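Local atomic coordinates of DNA-entry nuclease (Competence-specific nuclease) (Streptococcus agalactiae ILRI112, PDB entry 4QGO), a protein that probably cleaves DNA without sequence specificity, as a streptococcal virulence-factor nuclease of the His-Me finger (beta-beta-alpha) superfamily. Residues G111-A115 against Y172-P176; V185-L191 against N203-N208. The protein carries 1 engineered substitution. All coordinates share one frame. Residues are numbered along the deposited sequence.

Interaction 1 of 2, residues G111-A115 against Y172-P176; sequences GALIA and YRVTP. Engineered in segment 111-115: Ala112 (natural residue His). With SO4 (sulfate ion), chain C.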
loop_
_atom_site.group_PDB
_atom_site.type_symbol
_atom_site.label_atom_id
_atom_site.label_comp_id
_atom_site.label_asym_id
_atom_site.label_seq_id
_atom_site.Cartn_x
_atom_site.Cartn_y
_atom_site.Cartn_z
ATOM N N GLY A 111 -0.224 -5.424 -6.866
ATOM C CA GLY A 111 0.317 -4.639 -5.764
ATOM C C GLY A 111 0.397 -5.383 -4.441
ATOM O O GLY A 111 -0.629 -5.691 -3.840
ATOM N N ALA A 112 1.614 -5.665 -3.978
ATOM C CA ALA A 112 1.784 -6.299 -2.672
ATOM C C ALA A 112 1.487 -5.335 -1.535
ATOM O O ALA A 112 1.876 -4.169 -1.585
ATOM C CB ALA A 112 3.203 -6.820 -2.523
ATOM N N LEU A 113 0.810 -5.824 -0.501
ATOM C CA LEU A 113 0.647 -5.031 0.717
ATOM C C LEU A 113 1.988 -4.962 1.436
ATOM O O LEU A 113 2.488 -3.873 1.749
ATOM C CB LEU A 113 -0.415 -5.635 1.641
ATOM C CG LEU A 113 -1.879 -5.281 1.327
ATOM C CD1 LEU A 113 -2.318 -5.724 -0.057
ATOM C CD2 LEU A 113 -2.797 -5.911 2.384
ATOM N N ILE A 114 2.561 -6.138 1.688
ATOM C CA ILE A 114 3.879 -6.245 2.313
ATOM C C ILE A 114 4.882 -6.715 1.260
ATOM O O ILE A 114 4.763 -7.815 0.730
ATOM C CB ILE A 114 3.873 -7.243 3.492
ATOM C CG1 ILE A 114 2.740 -6.929 4.480
ATOM C CG2 ILE A 114 5.215 -7.215 4.201
ATOM C CD1 ILE A 114 2.898 -5.607 5.209
ATOM N N ALA A 115 5.860 -5.859 0.964
ATOM C CA ALA A 115 6.843 -6.104 -0.093
ATOM C C ALA A 115 7.731 -7.326 0.125
ATOM O O ALA A 115 8.147 -7.626 1.244
ATOM C CB ALA A 115 7.709 -4.858 -0.304
ATOM N N TYR A 172 5.210 -2.072 11.179
ATOM C CA TYR A 172 4.676 -1.700 9.863
ATOM C C TYR A 172 3.251 -2.215 9.736
ATOM O O TYR A 172 2.959 -3.350 10.124
ATOM C CB TYR A 172 5.559 -2.359 8.795
ATOM C CG TYR A 172 5.395 -1.940 7.339
ATOM C CD1 TYR A 172 5.313 -0.603 6.967
ATOM C CD2 TYR A 172 5.414 -2.897 6.326
ATOM C CE1 TYR A 172 5.199 -0.239 5.622
ATOM C CE2 TYR A 172 5.312 -2.538 4.989
ATOM C CZ TYR A 172 5.213 -1.215 4.644
ATOM O OH TYR A 172 5.112 -0.846 3.311
ATOM N N ARG A 173 2.361 -1.381 9.205
ATOM C CA ARG A 173 0.967 -1.762 9.020
ATOM C C ARG A 173 0.468 -1.203 7.698
ATOM O O ARG A 173 0.583 -0.006 7.444
ATOM C CB ARG A 173 0.097 -1.273 10.187
ATOM C CG ARG A 173 -1.385 -1.684 10.111
ATOM C CD ARG A 173 -2.089 -1.496 11.465
ATOM N NE ARG A 173 -2.032 -0.114 11.952
ATOM C CZ ARG A 173 -2.020 0.238 13.236
ATOM N NH1 ARG A 173 -2.057 -0.685 14.201
ATOM N NH2 ARG A 173 -1.963 1.523 13.568
ATOM N N VAL A 174 -0.058 -2.086 6.853
ATOM C CA VAL A 174 -0.547 -1.706 5.534
ATOM C C VAL A 174 -1.999 -2.147 5.391
ATOM O O VAL A 174 -2.325 -3.326 5.556
ATOM C CB VAL A 174 0.298 -2.351 4.428
ATOM C CG1 VAL A 174 -0.275 -2.009 3.062
ATOM C CG2 VAL A 174 1.763 -1.891 4.529
ATOM N N THR A 175 -2.877 -1.190 5.108
ATOM C CA THR A 175 -4.306 -1.468 5.078
ATOM C C THR A 175 -4.909 -0.936 3.790
ATOM O O THR A 175 -4.938 0.271 3.574
ATOM C CB THR A 175 -5.024 -0.803 6.257
ATOM O OG1 THR A 175 -4.356 -1.137 7.491
ATOM C CG2 THR A 175 -6.479 -1.262 6.338
ATOM N N PRO A 176 -5.389 -1.831 2.921
ATOM C CA PRO A 176 -6.168 -1.360 1.767
ATOM C C PRO A 176 -7.437 -0.669 2.256
ATOM O O PRO A 176 -8.135 -1.211 3.130
ATOM C CB PRO A 176 -6.522 -2.652 1.021
ATOM C CG PRO A 176 -5.533 -3.690 1.533
ATOM C CD PRO A 176 -5.278 -3.299 2.965
HETATM S S SO4 C . -3.296 -4.029 14.769
HETATM O O1 SO4 C . -3.964 -4.151 13.483
HETATM O O2 SO4 C . -3.195 -5.334 15.401
HETATM O O3 SO4 C . -4.045 -3.135 15.661
HETATM O O4 SO4 C . -1.953 -3.500 14.587
HETATM O O HOH W 1 5.037 -3.044 1.676
#
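The contact sets the beta-beta-alpha region of this His-Me finger nuclease against the large antiparallel sheet, and illustrates how the loop leaving a short strand can be seated on a sheet by side chains and one bridging water, with no direct hydrogen bond between the two segments. Residues 111-115 run off the end of strand 108-112, which pairs with strand 135-139, while residues 172-176 lie on an interior strand of the larger sheet, between 66-70 and 188-195. The engineered Ala112 (His in the natural sequence) ends the short strand and does not touch the 172-176 segment. The work falls to the next two residues. Leu113 packs its CB on Val174 CG1 at 3.9 Å and lays its CD2 on Pro176 CG at 3.6 Å. The CA-to-CB bond of Ile114 points sideways, but its end comes nearer, bringing CD1 within 3.9 Å of both Tyr172 CD2 and Val174 CG2. The strand supplies the complementary surface by residue parity: Tyr172 and Val174 point toward the finger, whereas Arg173 and Thr175 point away. On that far side Arg173 forms a salt bridge with Glu192, and its NH1 donates to O4 of a sulfate at 2.8 Å; the ion probably comes from the crystallisation liquor and also binds Asn67. Before helix 116-119, with Ala115 at its N-cap, one water bridges the two segments: its O donates to Leu113 O at 2.7 Å and accepts from Ala115 N at 3.0 Å and Tyr172 OH at 2.7 Å.

Interaction 2 of 2, residues V185-L191 against N203-N208; sequences VPFAMHL and NVAIPN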
loop_
_atom_site.group_PDB
_atom_site.type_symbol
_atom_site.label_atom_id
_atom_site.label_comp_id
_atom_site.label_asym_id
_atom_site.label_seq_id
_atom_site.Cartn_x
_atom_site.Cartn_y
_atom_site.Cartn_z
ATOM N N VAL A 185 -11.751 -3.334 -5.484
ATOM C CA VAL A 185 -10.442 -2.680 -5.537
ATOM C C VAL A 185 -10.402 -1.566 -4.496
ATOM O O VAL A 185 -11.342 -0.786 -4.381
ATOM C CB VAL A 185 -10.193 -2.072 -6.942
ATOM C CG1 VAL A 185 -8.829 -1.388 -7.014
ATOM C CG2 VAL A 185 -10.323 -3.138 -8.015
ATOM N N PRO A 186 -9.303 -1.474 -3.729
ATOM C CA PRO A 186 -9.201 -0.393 -2.745
ATOM C C PRO A 186 -8.974 0.946 -3.442
ATOM O O PRO A 186 -8.322 0.980 -4.482
ATOM C CB PRO A 186 -7.963 -0.788 -1.927
ATOM C CG PRO A 186 -7.120 -1.560 -2.875
ATOM C CD PRO A 186 -8.099 -2.329 -3.751
ATOM N N PHE A 187 -9.492 2.032 -2.877
ATOM C CA PHE A 187 -9.265 3.343 -3.479
ATOM C C PHE A 187 -7.961 3.977 -3.000
ATOM O O PHE A 187 -7.518 4.986 -3.558
ATOM C CB PHE A 187 -10.455 4.301 -3.242
ATOM C CG PHE A 187 -10.596 4.756 -1.808
ATOM C CD1 PHE A 187 -9.950 5.906 -1.359
ATOM C CD2 PHE A 187 -11.371 4.030 -0.909
ATOM C CE1 PHE A 187 -10.064 6.319 -0.027
ATOM C CE2 PHE A 187 -11.497 4.435 0.410
ATOM C CZ PHE A 187 -10.851 5.586 0.853
ATOM N N ALA A 188 -7.354 3.399 -1.961
ATOM C CA ALA A 188 -6.084 3.897 -1.454
ATOM C C ALA A 188 -5.406 2.823 -0.646
ATOM O O ALA A 188 -6.041 1.860 -0.221
ATOM C CB ALA A 188 -6.299 5.137 -0.580
ATOM N N MET A 189 -4.103 2.984 -0.445
ATOM C CA MET A 189 -3.351 2.097 0.424
ATOM C C MET A 189 -2.840 2.876 1.633
ATOM O O MET A 189 -2.087 3.833 1.489
ATOM C CB MET A 189 -2.192 1.440 -0.339
ATOM C CG MET A 189 -2.639 0.550 -1.491
ATOM S SD MET A 189 -3.387 -1.000 -0.948
ATOM C CE MET A 189 -1.912 -1.951 -0.581
ATOM N N HIS A 190 -3.255 2.461 2.829
ATOM C CA HIS A 190 -2.838 3.124 4.059
ATOM C C HIS A 190 -1.538 2.493 4.555
ATOM O O HIS A 190 -1.515 1.304 4.851
ATOM C CB HIS A 190 -3.956 2.962 5.102
ATOM C CG HIS A 190 -3.740 3.718 6.377
ATOM N ND1 HIS A 190 -4.559 3.538 7.473
ATOM C CD2 HIS A 190 -2.832 4.658 6.732
ATOM C CE1 HIS A 190 -4.153 4.326 8.453
ATOM N NE2 HIS A 190 -3.113 5.022 8.028
ATOM N N LEU A 191 -0.457 3.274 4.623
ATOM C CA LEU A 191 0.831 2.766 5.103
ATOM C C LEU A 191 1.231 3.477 6.384
ATOM O O LEU A 191 1.216 4.705 6.431
ATOM C CB LEU A 191 1.949 2.994 4.076
ATOM C CG LEU A 191 1.639 2.815 2.592
ATOM C CD1 LEU A 191 2.865 3.167 1.772
ATOM C CD2 LEU A 191 1.211 1.388 2.316
ATOM N N ASN A 203 2.644 8.063 8.355
ATOM C CA ASN A 203 1.259 7.639 8.323
ATOM C C ASN A 203 0.675 8.294 7.082
ATOM O O ASN A 203 0.421 9.502 7.073
ATOM C CB ASN A 203 0.520 8.099 9.590
ATOM C CG ASN A 203 -0.850 7.476 9.719
ATOM O OD1 ASN A 203 -1.374 6.896 8.767
ATOM N ND2 ASN A 203 -1.446 7.592 10.904
ATOM N N VAL A 204 0.497 7.506 6.027
ATOM C CA VAL A 204 0.078 8.052 4.740
ATOM C C VAL A 204 -0.984 7.192 4.068
ATOM O O VAL A 204 -1.118 5.986 4.347
ATOM C CB VAL A 204 1.275 8.199 3.760
ATOM C CG1 VAL A 204 2.367 9.127 4.322
ATOM C CG2 VAL A 204 1.854 6.836 3.438
ATOM N N ALA A 205 -1.737 7.820 3.174
ATOM C CA ALA A 205 -2.619 7.092 2.268
ATOM C C ALA A 205 -2.148 7.359 0.853
ATOM O O ALA A 205 -2.046 8.507 0.441
ATOM C CB ALA A 205 -4.068 7.537 2.439
ATOM N N ILE A 206 -1.831 6.291 0.119
ATOM C CA ILE A 206 -1.387 6.391 -1.266
ATOM C C ILE A 206 -2.602 6.184 -2.157
ATOM O O ILE A 206 -3.138 5.077 -2.217
ATOM C CB ILE A 206 -0.383 5.275 -1.616
ATOM C CG1 ILE A 206 0.714 5.139 -0.550
ATOM C CG2 ILE A 206 0.189 5.502 -3.019
ATOM C CD1 ILE A 206 1.593 6.325 -0.417
ATOM N N PRO A 207 -3.065 7.244 -2.840
ATOM C CA PRO A 207 -4.268 7.052 -3.659
ATOM C C PRO A 207 -4.044 5.986 -4.741
ATOM O O PRO A 207 -2.987 5.962 -5.392
ATOM C CB PRO A 207 -4.489 8.442 -4.292
ATOM C CG PRO A 207 -3.823 9.403 -3.289
ATOM C CD PRO A 207 -2.595 8.644 -2.852
ATOM N N ASN A 208 -5.031 5.111 -4.918
ATOM C CA ASN A 208 -4.963 4.088 -5.954
ATOM C C ASN A 208 -5.493 4.660 -7.252
ATOM O O ASN A 208 -6.560 4.271 -7.756
ATOM C CB ASN A 208 -5.742 2.844 -5.545
ATOM C CG ASN A 208 -5.294 1.617 -6.305
ATOM O OD1 ASN A 208 -4.250 1.637 -6.976
ATOM N ND2 ASN A 208 -6.071 0.535 -6.203
#
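Leu191, Val204 and Ile206 form the apolar centre, with Leu191 CB 3.9 Å from Val204 CG2 and Leu191 CD1 3.7 Å from Ile206 CG1; Tyr156 of helix 153-165 packs on all three. Met189 shares this face, its CB 4.4 Å from Ile206 CB, while Ala188, His190, Ala205 and Pro207 occupy the other, where helix 12-22 touches Ala205 and Pro207. Between the faces runs the backbone ladder: Met189 N to Ile206 O (2.9 Å) and Ile206 N to Met189 O (2.8 Å), then Leu191 N to Val204 O (2.8 Å) and Val204 N to Leu191 O (2.9 Å). Polar groups finish both ends. His190 NE2 donates to Asn203 OD1 at 2.7 Å; opposite, Asn208 N makes a main-chain bond to Phe187 O (2.8 Å) and Asn208 ND2 reaches Pro186 O (2.9 Å), while its OD1 accepts from Thr139 N. The ladder belongs to the antiparallel hairpin of strands 188-195 and 201-207; on the first strand's other edge, Phe187 and Ala188 both face Leu177, a classic beta bulge.

Interaction 1 closes before interaction 2 opens along the chain, yet their centres lie only 9 Å apart in the buried middle of the protein. Strands 170-177, 188-195 and 201-207 are consecutive in sequence and adjacent in the same antiparallel sheet, so the two contacts share a seam: Thr175 N and His190 O probably form a hydrogen bond at 2.9 Å, and Val174 CG1 packs 3.8 Å from Leu191 CD2. From the loop, Leu113 CD1 packs onto the sheet 3.8 Å from Met189 CE. Interaction 2 thus binds strands within the sheet, whereas interaction 1 sets the loop that follows strand 108-112 against the face of the same sheet, so the two contacts adjoin in the buried interior.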